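Local atomic coordinates of NADP-dependent glyceraldehyde-3-phosphate dehydrogenase (Bacillus halodurans, PDB entry 3PRL), a protein that probably catalyses the non-phosphorylating, NADP-dependent oxidation of glyceraldehyde 3-phosphate. Residues 97-102 against 163-168; 167-172 against 196-201; 344-349 against 383-388. All coordinates share one frame; numbering follows the deposited sequence.

Interaction 1 of 3, residues 97-102 against 163-168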
loop_
_atom_site.group_PDB
_atom_site.type_symbol
_atom_site.label_atom_id
_atom_site.label_comp_id
_atom_site.label_asym_id
_atom_site.label_seq_id
_atom_site.Cartn_x
_atom_site.Cartn_y
_atom_site.Cartn_z
ATOM N N HIS D 97 25.637 31.523 14.559
ATOM C CA HIS D 97 26.693 32.433 14.104
ATOM C C HIS D 97 26.830 32.426 12.576
ATOM O O HIS D 97 26.766 33.484 11.947
ATOM C CB HIS D 97 28.054 32.105 14.745
ATOM C CG HIS D 97 28.190 32.541 16.172
ATOM N ND1 HIS D 97 28.545 31.673 17.182
ATOM C CD2 HIS D 97 28.035 33.753 16.757
ATOM C CE1 HIS D 97 28.597 32.325 18.329
ATOM N NE2 HIS D 97 28.289 33.589 18.101
ATOM N N GLU D 98 27.006 31.226 12.006
ATOM C CA GLU D 98 27.442 31.035 10.606
ATOM C C GLU D 98 26.443 31.554 9.580
ATOM O O GLU D 98 26.831 32.136 8.561
ATOM C CB GLU D 98 27.724 29.543 10.324
ATOM C CG GLU D 98 28.811 29.277 9.275
ATOM C CD GLU D 98 28.861 27.825 8.792
ATOM O OE1 GLU D 98 28.245 26.930 9.428
ATOM O OE2 GLU D 98 29.519 27.562 7.754
ATOM N N VAL D 99 25.159 31.294 9.840
ATOM C CA VAL D 99 24.096 31.709 8.939
ATOM C C VAL D 99 23.174 32.756 9.578
ATOM O O VAL D 99 22.142 33.134 9.006
ATOM C CB VAL D 99 23.358 30.487 8.323
ATOM C CG1 VAL D 99 24.365 29.547 7.649
ATOM C CG2 VAL D 99 22.540 29.727 9.376
ATOM N N ALA D 100 23.582 33.253 10.755
ATOM C CA ALA D 100 22.856 34.291 11.497
ATOM C C ALA D 100 21.399 33.930 11.837
ATOM O O ALA D 100 20.481 34.757 11.711
ATOM C CB ALA D 100 22.954 35.642 10.771
ATOM N N LYS D 101 21.197 32.697 12.289
ATOM C CA LYS D 101 19.870 32.204 12.659
ATOM C C LYS D 101 19.619 32.423 14.158
ATOM O O LYS D 101 20.467 32.075 14.964
ATOM C CB LYS D 101 19.777 30.717 12.314
ATOM C CG LYS D 101 18.487 30.011 12.711
ATOM C CD LYS D 101 18.379 28.654 12.027
ATOM C CE LYS D 101 18.312 28.801 10.492
ATOM N NZ LYS D 101 17.597 27.667 9.838
ATOM N N PRO D 102 18.447 32.972 14.534
ATOM C CA PRO D 102 18.117 33.152 15.958
ATOM C C PRO D 102 18.475 31.914 16.817
ATOM O O PRO D 102 18.186 30.789 16.422
ATOM C CB PRO D 102 16.602 33.377 15.950
ATOM C CG PRO D 102 16.263 33.811 14.562
ATOM C CD PRO D 102 17.311 33.282 13.642
ATOM N N ASN D 163 20.231 28.434 4.218
ATOM C CA ASN D 163 18.886 28.278 4.766
ATOM C C ASN D 163 18.860 27.418 6.030
ATOM O O ASN D 163 18.582 27.882 7.141
ATOM C CB ASN D 163 18.083 27.515 3.666
ATOM C CG ASN D 163 16.759 28.162 3.283
ATOM O OD1 ASN D 163 15.985 27.569 2.511
ATOM N ND2 ASN D 163 16.502 29.370 3.749
ATOM N N TYR D 164 19.131 26.136 5.818
ATOM C CA TYR D 164 19.038 25.100 6.833
ATOM C C TYR D 164 20.212 24.169 6.561
ATOM O O TYR D 164 20.086 23.215 5.823
ATOM C CB TYR D 164 17.713 24.335 6.703
ATOM C CG TYR D 164 16.454 25.141 6.968
ATOM C CD1 TYR D 164 15.802 25.061 8.197
ATOM C CD2 TYR D 164 15.894 25.959 5.979
ATOM C CE1 TYR D 164 14.639 25.801 8.450
ATOM C CE2 TYR D 164 14.723 26.700 6.211
ATOM C CZ TYR D 164 14.104 26.612 7.461
ATOM O OH TYR D 164 12.952 27.335 7.718
ATOM N N PRO D 165 21.374 24.467 7.144
ATOM C CA PRO D 165 22.601 23.775 6.761
ATOM C C PRO D 165 22.855 22.448 7.515
ATOM O O PRO D 165 23.846 21.770 7.253
ATOM C CB PRO D 165 23.669 24.810 7.080
ATOM C CG PRO D 165 23.118 25.542 8.261
ATOM C CD PRO D 165 21.628 25.548 8.124
ATOM N N VAL D 166 21.980 22.099 8.449
ATOM C CA VAL D 166 22.021 20.794 9.087
ATOM C C VAL D 166 20.757 20.069 8.627
ATOM O O VAL D 166 20.824 19.006 8.009
ATOM C CB VAL D 166 22.190 20.927 10.654
ATOM C CG1 VAL D 166 22.090 19.602 11.351
ATOM C CG2 VAL D 166 23.551 21.525 10.967
ATOM N N ASN D 167 19.611 20.704 8.847
ATOM C CA ASN D 167 18.306 20.147 8.469
ATOM C C ASN D 167 18.156 19.722 7.002
ATOM O O ASN D 167 17.779 18.581 6.723
ATOM C CB ASN D 167 17.203 21.139 8.855
ATOM C CG ASN D 167 15.838 20.508 8.884
ATOM O OD1 ASN D 167 15.247 20.230 7.837
ATOM N ND2 ASN D 167 15.321 20.269 10.089
ATOM N N LEU D 168 18.451 20.633 6.069
ATOM C CA LEU D 168 18.263 20.374 4.643
ATOM C C LEU D 168 19.426 19.579 4.050
ATOM O O LEU D 168 19.323 19.046 2.941
ATOM C CB LEU D 168 18.027 21.686 3.874
ATOM C CG LEU D 168 16.788 22.514 4.249
ATOM C CD1 LEU D 168 16.647 23.680 3.310
ATOM C CD2 LEU D 168 15.534 21.668 4.248
#

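Interaction 2 of 3, residues 167-172 against 196-201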
loop_
_atom_site.group_PDB
_atom_site.type_symbol
_atom_site.label_atom_id
_atom_site.label_comp_id
_atom_site.label_asym_id
_atom_site.label_seq_id
_atom_site.Cartn_x
_atom_site.Cartn_y
_atom_site.Cartn_z
ATOM N N ASN D 167 19.611 20.704 8.847
ATOM C CA ASN D 167 18.306 20.147 8.469
ATOM C C ASN D 167 18.156 19.722 7.002
ATOM O O ASN D 167 17.779 18.581 6.723
ATOM C CB ASN D 167 17.203 21.139 8.855
ATOM C CG ASN D 167 15.838 20.508 8.884
ATOM O OD1 ASN D 167 15.247 20.230 7.837
ATOM N ND2 ASN D 167 15.321 20.269 10.089
ATOM N N LEU D 168 18.451 20.633 6.069
ATOM C CA LEU D 168 18.263 20.374 4.643
ATOM C C LEU D 168 19.426 19.579 4.050
ATOM O O LEU D 168 19.323 19.046 2.941
ATOM C CB LEU D 168 18.027 21.686 3.874
ATOM C CG LEU D 168 16.788 22.514 4.249
ATOM C CD1 LEU D 168 16.647 23.680 3.310
ATOM C CD2 LEU D 168 15.534 21.668 4.248
ATOM N N ALA D 169 20.515 19.468 4.812
ATOM C CA ALA D 169 21.597 18.540 4.483
ATOM C C ALA D 169 21.274 17.066 4.860
ATOM O O ALA D 169 21.257 16.181 3.995
ATOM C CB ALA D 169 22.889 19.011 5.133
ATOM N N ALA D 170 21.001 16.815 6.139
ATOM C CA ALA D 170 20.553 15.486 6.616
ATOM C C ALA D 170 19.273 14.936 5.959
ATOM O O ALA D 170 19.104 13.726 5.820
ATOM C CB ALA D 170 20.380 15.505 8.096
ATOM N N ALA D 171 18.357 15.825 5.595
ATOM C CA ALA D 171 17.136 15.434 4.885
ATOM C C ALA D 171 17.447 14.741 3.549
ATOM O O ALA D 171 16.590 14.071 2.993
ATOM C CB ALA D 171 16.274 16.643 4.647
ATOM N N LYS D 172 18.667 14.924 3.046
ATOM C CA LYS D 172 19.127 14.318 1.780
ATOM C C LYS D 172 20.048 13.148 2.023
ATOM O O LYS D 172 19.921 12.109 1.373
ATOM C CB LYS D 172 19.867 15.343 0.925
ATOM C CG LYS D 172 18.990 16.492 0.446
ATOM C CD LYS D 172 19.839 17.611 -0.164
ATOM C CE LYS D 172 18.970 18.743 -0.683
ATOM N NZ LYS D 172 18.047 19.211 0.388
ATOM N N ILE D 196 29.798 20.452 8.197
ATOM C CA ILE D 196 30.957 19.606 8.502
ATOM C C ILE D 196 30.778 18.996 9.894
ATOM O O ILE D 196 30.896 17.776 10.056
ATOM C CB ILE D 196 32.332 20.316 8.298
ATOM C CG1 ILE D 196 32.570 20.656 6.810
ATOM C CG2 ILE D 196 33.464 19.434 8.754
ATOM C CD1 ILE D 196 33.695 21.713 6.592
ATOM N N LYS D 197 30.433 19.833 10.875
ATOM C CA LYS D 197 30.126 19.369 12.234
ATOM C C LYS D 197 29.008 18.334 12.245
ATOM O O LYS D 197 29.065 17.377 13.002
ATOM C CB LYS D 197 29.769 20.532 13.179
ATOM C CG LYS D 197 30.955 21.337 13.677
ATOM C CD LYS D 197 31.811 20.535 14.643
ATOM C CE LYS D 197 33.111 21.244 14.973
ATOM N NZ LYS D 197 34.057 20.304 15.620
ATOM N N MET D 198 27.997 18.522 11.404
ATOM C CA MET D 198 26.960 17.496 11.264
ATOM C C MET D 198 27.557 16.166 10.813
ATOM O O MET D 198 27.238 15.108 11.391
ATOM C CB MET D 198 25.851 17.930 10.315
ATOM C CG MET D 198 24.815 16.848 10.059
ATOM S SD MET D 198 23.859 17.163 8.585
ATOM C CE MET D 198 25.116 16.955 7.312
ATOM N N VAL D 199 28.415 16.219 9.790
ATOM C CA VAL D 199 29.031 15.007 9.208
ATOM C C VAL D 199 29.971 14.318 10.178
ATOM O O VAL D 199 30.053 13.087 10.215
ATOM C CB VAL D 199 29.745 15.302 7.876
ATOM C CG1 VAL D 199 30.780 14.217 7.524
ATOM C CG2 VAL D 199 28.726 15.417 6.768
ATOM N N GLU D 200 30.684 15.120 10.962
ATOM C CA GLU D 200 31.543 14.618 12.026
ATOM C C GLU D 200 30.825 13.637 12.953
ATOM O O GLU D 200 31.362 12.575 13.281
ATOM C CB GLU D 200 32.071 15.783 12.849
ATOM C CG GLU D 200 33.237 16.510 12.208
ATOM C CD GLU D 200 33.948 17.431 13.175
ATOM O OE1 GLU D 200 34.063 17.083 14.374
ATOM O OE2 GLU D 200 34.389 18.504 12.723
ATOM N N ALA D 201 29.626 14.027 13.385
ATOM C CA ALA D 201 28.773 13.180 14.222
ATOM C C ALA D 201 28.443 11.853 13.541
ATOM O O ALA D 201 28.322 10.842 14.209
ATOM C CB ALA D 201 27.489 13.927 14.620
#

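Interaction 3 of 3, residues 344-349 against 383-388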
loop_
_atom_site.group_PDB
_atom_site.type_symbol
_atom_site.label_atom_id
_atom_site.label_comp_id
_atom_site.label_asym_id
_atom_site.label_seq_id
_atom_site.Cartn_x
_atom_site.Cartn_y
_atom_site.Cartn_z
ATOM N N GLN D 344 16.529 45.830 -0.557
ATOM C CA GLN D 344 16.323 47.284 -0.553
ATOM C C GLN D 344 15.727 47.799 -1.865
ATOM O O GLN D 344 14.833 48.653 -1.855
ATOM C CB GLN D 344 17.640 48.009 -0.250
ATOM C CG GLN D 344 17.539 49.542 -0.135
ATOM C CD GLN D 344 16.564 50.003 0.944
ATOM O OE1 GLN D 344 16.722 49.693 2.123
ATOM N NE2 GLN D 344 15.551 50.758 0.535
ATOM N N GLY D 345 16.227 47.274 -2.981
ATOM C CA GLY D 345 15.765 47.662 -4.316
ATOM C C GLY D 345 14.320 47.305 -4.605
ATOM O O GLY D 345 13.637 48.019 -5.353
ATOM N N LEU D 346 13.862 46.190 -4.032
ATOM C CA LEU D 346 12.461 45.777 -4.103
ATOM C C LEU D 346 11.538 46.748 -3.364
ATOM O O LEU D 346 10.463 47.087 -3.872
ATOM C CB LEU D 346 12.273 44.339 -3.568
ATOM C CG LEU D 346 12.286 43.160 -4.561
ATOM C CD1 LEU D 346 13.532 43.137 -5.432
ATOM C CD2 LEU D 346 12.143 41.816 -3.852
ATOM N N ILE D 347 11.961 47.175 -2.171
ATOM C CA ILE D 347 11.235 48.181 -1.383
ATOM C C ILE D 347 11.154 49.505 -2.151
ATOM O O ILE D 347 10.053 49.988 -2.431
ATOM C CB ILE D 347 11.863 48.382 0.025
ATOM C CG1 ILE D 347 11.666 47.121 0.872
ATOM C CG2 ILE D 347 11.260 49.613 0.726
ATOM C CD1 ILE D 347 12.602 47.002 2.064
ATOM N N ASP D 348 12.317 50.060 -2.504
ATOM C CA ASP D 348 12.431 51.261 -3.355
ATOM C C ASP D 348 11.399 51.272 -4.500
ATOM O O ASP D 348 10.478 52.093 -4.496
ATOM C CB ASP D 348 13.841 51.375 -3.953
ATOM C CG ASP D 348 14.905 51.769 -2.936
ATOM O OD1 ASP D 348 16.098 51.614 -3.277
ATOM O OD2 ASP D 348 14.583 52.246 -1.822
ATOM N N ASP D 349 11.556 50.350 -5.459
ATOM C CA ASP D 349 10.667 50.227 -6.627
ATOM C C ASP D 349 9.185 50.301 -6.267
ATOM O O ASP D 349 8.387 50.910 -6.995
ATOM C CB ASP D 349 10.935 48.921 -7.389
ATOM C CG ASP D 349 9.973 48.716 -8.545
ATOM O OD1 ASP D 349 10.199 49.324 -9.618
ATOM O OD2 ASP D 349 8.986 47.964 -8.374
ATOM N N ALA D 383 5.897 42.206 -5.819
ATOM C CA ALA D 383 4.680 41.403 -5.903
ATOM C C ALA D 383 4.971 40.039 -6.524
ATOM O O ALA D 383 4.121 39.141 -6.516
ATOM C CB ALA D 383 3.592 42.150 -6.707
ATOM N N TRP D 384 6.188 39.886 -7.044
ATOM C CA TRP D 384 6.532 38.761 -7.900
ATOM C C TRP D 384 7.846 38.124 -7.462
ATOM O O TRP D 384 7.897 36.905 -7.218
ATOM C CB TRP D 384 6.612 39.214 -9.376
ATOM C CG TRP D 384 5.340 39.836 -9.904
ATOM C CD1 TRP D 384 5.163 41.134 -10.324
ATOM C CD2 TRP D 384 4.067 39.190 -10.059
ATOM N NE1 TRP D 384 3.866 41.328 -10.734
ATOM C CE2 TRP D 384 3.170 40.154 -10.583
ATOM C CE3 TRP D 384 3.599 37.887 -9.817
ATOM C CZ2 TRP D 384 1.829 39.862 -10.855
ATOM C CZ3 TRP D 384 2.258 37.590 -10.104
ATOM C CH2 TRP D 384 1.391 38.578 -10.617
ATOM N N GLU D 385 8.892 38.948 -7.350
ATOM C CA GLU D 385 10.244 38.474 -7.050
ATOM C C GLU D 385 10.454 38.108 -5.574
ATOM O O GLU D 385 10.318 38.952 -4.678
ATOM C CB GLU D 385 11.305 39.505 -7.467
ATOM C CG GLU D 385 11.200 40.011 -8.916
ATOM C CD GLU D 385 12.349 40.943 -9.314
ATOM O OE1 GLU D 385 13.401 40.968 -8.628
ATOM O OE2 GLU D 385 12.196 41.647 -10.335
ATOM N N GLU D 386 10.824 36.851 -5.340
ATOM C CA GLU D 386 11.173 36.378 -4.011
ATOM C C GLU D 386 12.369 37.187 -3.484
ATOM O O GLU D 386 13.448 37.141 -4.060
ATOM C CB GLU D 386 11.495 34.882 -4.062
ATOM C CG GLU D 386 12.046 34.303 -2.769
ATOM C CD GLU D 386 12.461 32.838 -2.894
ATOM O OE1 GLU D 386 13.282 32.513 -3.783
ATOM O OE2 GLU D 386 11.982 32.013 -2.087
ATOM N N PRO D 387 12.166 37.931 -2.380
ATOM C CA PRO D 387 13.130 38.876 -1.828
ATOM C C PRO D 387 14.201 38.173 -1.020
ATOM O O PRO D 387 15.341 38.633 -0.962
ATOM C CB PRO D 387 12.270 39.742 -0.894
ATOM C CG PRO D 387 10.836 39.398 -1.234
ATOM C CD PRO D 387 10.908 37.964 -1.624
ATOM N N PHE D 388 13.833 37.035 -0.434
ATOM C CA PHE D 388 14.664 36.374 0.563
ATOM C C PHE D 388 15.056 37.341 1.702
ATOM O O PHE D 388 16.219 37.444 2.089
ATOM C CB PHE D 388 15.853 35.657 -0.092
ATOM C CG PHE D 388 15.898 34.188 0.234
ATOM C CD1 PHE D 388 14.836 33.354 -0.124
ATOM C CD2 PHE D 388 16.962 33.641 0.947
ATOM C CE1 PHE D 388 14.846 32.006 0.196
ATOM C CE2 PHE D 388 16.973 32.272 1.285
ATOM C CZ PHE D 388 15.917 31.465 0.915
#

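Interaction 1 of 3, residues 97-102 against 163-168
K101 meets residues 163-168 with its ammonium end, which makes two kinds of polar contact at once. The first is a hydrogen bond from K101 NZ to the backbone N163 O, 2.9 Å long. The donor lies in the carbonyl plane, and the C=O...N angle of 153° marks a fairly direct approach. The second is a cation-pi contact with Y164: K101 NZ sits over one face of the ring, 3.9 Å from its centroid. It stands 27° off the ring normal, displaced toward the rim, with Y164 CD1 its nearest ring atom at 3.6 Å. CG of K101 stands anti to the backbone N (chi1 176°), and a bend at chi3 brings NZ to N163 O and the ring face; the lysine and tyrosine side chains cross at about a right angle. The same ammonium forms a salt bridge with E109 and a further cation-pi contact with Y288, while Y164 OH is held by R292 NE.

The apolar part is slight: V99 CG1 touches P165 CG at 4.2 Å, joining the turn that ends helix 88-98 to the loop preceding helix 167-178. A methionine in place of K101 would probably leave N163 O and E109 without their cationic partner, and the Y164 ring less firmly positioned.

Four of the five touching residues are buried. The loop belongs to the SPFNYP sequence of the aldehyde dehydrogenase family, whose S160 and F162 bind NADP; in relatives the asparagine of this loop helps to form the oxyanion hole, so the lysine probably steadies the backbone beside that site.

Interaction 2 of 3, residues 167-172 against 196-201
This is a small, mainly apolar helix-helix contact, in which M198 on helix 192-204 reaches across to A169 and A170 on helix 167-178. The interface buries 105 Å² in all and contains no hydrogen bond. The methyl carbon M198 CE lies against A169 CB at 3.7 Å, while the sulfur M198 SD passes A170 CB at 3.9 Å. M198 SD also lies 3.8 Å from the backbone A170 N, without hydrogen-bonding to it. With CG anti to its backbone N (chi1 175°), the thioether runs out toward the other helix before bending at chi3, which brings sulfur and methyl to neighbouring alanines. The nearest CA atoms across the segments are those of A170 and M198, 8.2 Å apart, a separation that the small alanine side chains and one long methionine side chain span.

Both helices belong to the Rossmann-like cofactor domain. Helix 167-178 connects the parallel strands 144-159 and 182-186 in a beta-alpha-beta crossover, and helix 192-204 leads from 182-186 to the parallel strand 212-214. The contact therefore packs two successive connections together. A169 also touches S160, which binds NADP.

Further round helix 167-178, K172 NZ donates to L168 O within the same helix, 2.9 Å away, with the donor tilted 16° from the carbonyl plane. That ammonium is also hydrogen-bonded to T238 OG1. On the partner helix, M198 packs on L84 of helix 70-86 and its carbonyl oxygen accepts a hydrogen bond from W80 NE1.

Interaction 3 of 3, residues 344-349 against 383-388
L346 puts its two methyl groups on different parts of the loop 383-388. CD2 of L346 does most of the touching: it lies 3.6 Å from P387 CB, the two side chains crossing at about a right angle. The same methyl approaches the backbone E385 O at 3.5 Å, while L346 CD1 faces E385 OE1 at 3.9 Å. No hydrogen bond spans the segments, so the 132 Å² they bury rests on van der Waals contact.

The next shell fixes the loop side. E385 has CG anti to its carbonyl carbon (chi1 -52°) and is extended beyond it, which carries the carboxylate past the leucine to a salt bridge with R381. R381 also links back to the helix: its backbone N donates to D349 OD2, and its side chain touches L346. Meanwhile E385 O accepts a hydrogen bond from K263 NZ. The neighbouring E386 OE2 is held by K297 and the backbone N of G262.

Helix 337-352 thus packs against the loop of residues 385-390, EEPFGP, a sequence characteristic of aldehyde dehydrogenases, which precedes strand 391-397 and lies near the cofactor site: the P387 side chain is about 11 Å from that of the NADP-binding residue F162.

Interactions 1 and 2 adjoin each other, their centres 11 Å apart: interaction 2 begins on the stretch where interaction 1 ends, sharing N167 and L168 at the start of helix 167-178, and V166 O of interaction 1 touches M198 SD of interaction 2 at 3.6 Å. Interaction 3 comes later in the chain, with its centre about 23 Å from that of interaction 1 and 32 Å from that of interaction 2. Its loop leads into strand 391-397, part of a different sheet from the one flanking helix 167-178. Packing of N163 ND2 on F388 CZ, 3.6 Å apart, brings the cofactor-domain loop against the domain built on that other sheet, in this family the catalytic domain.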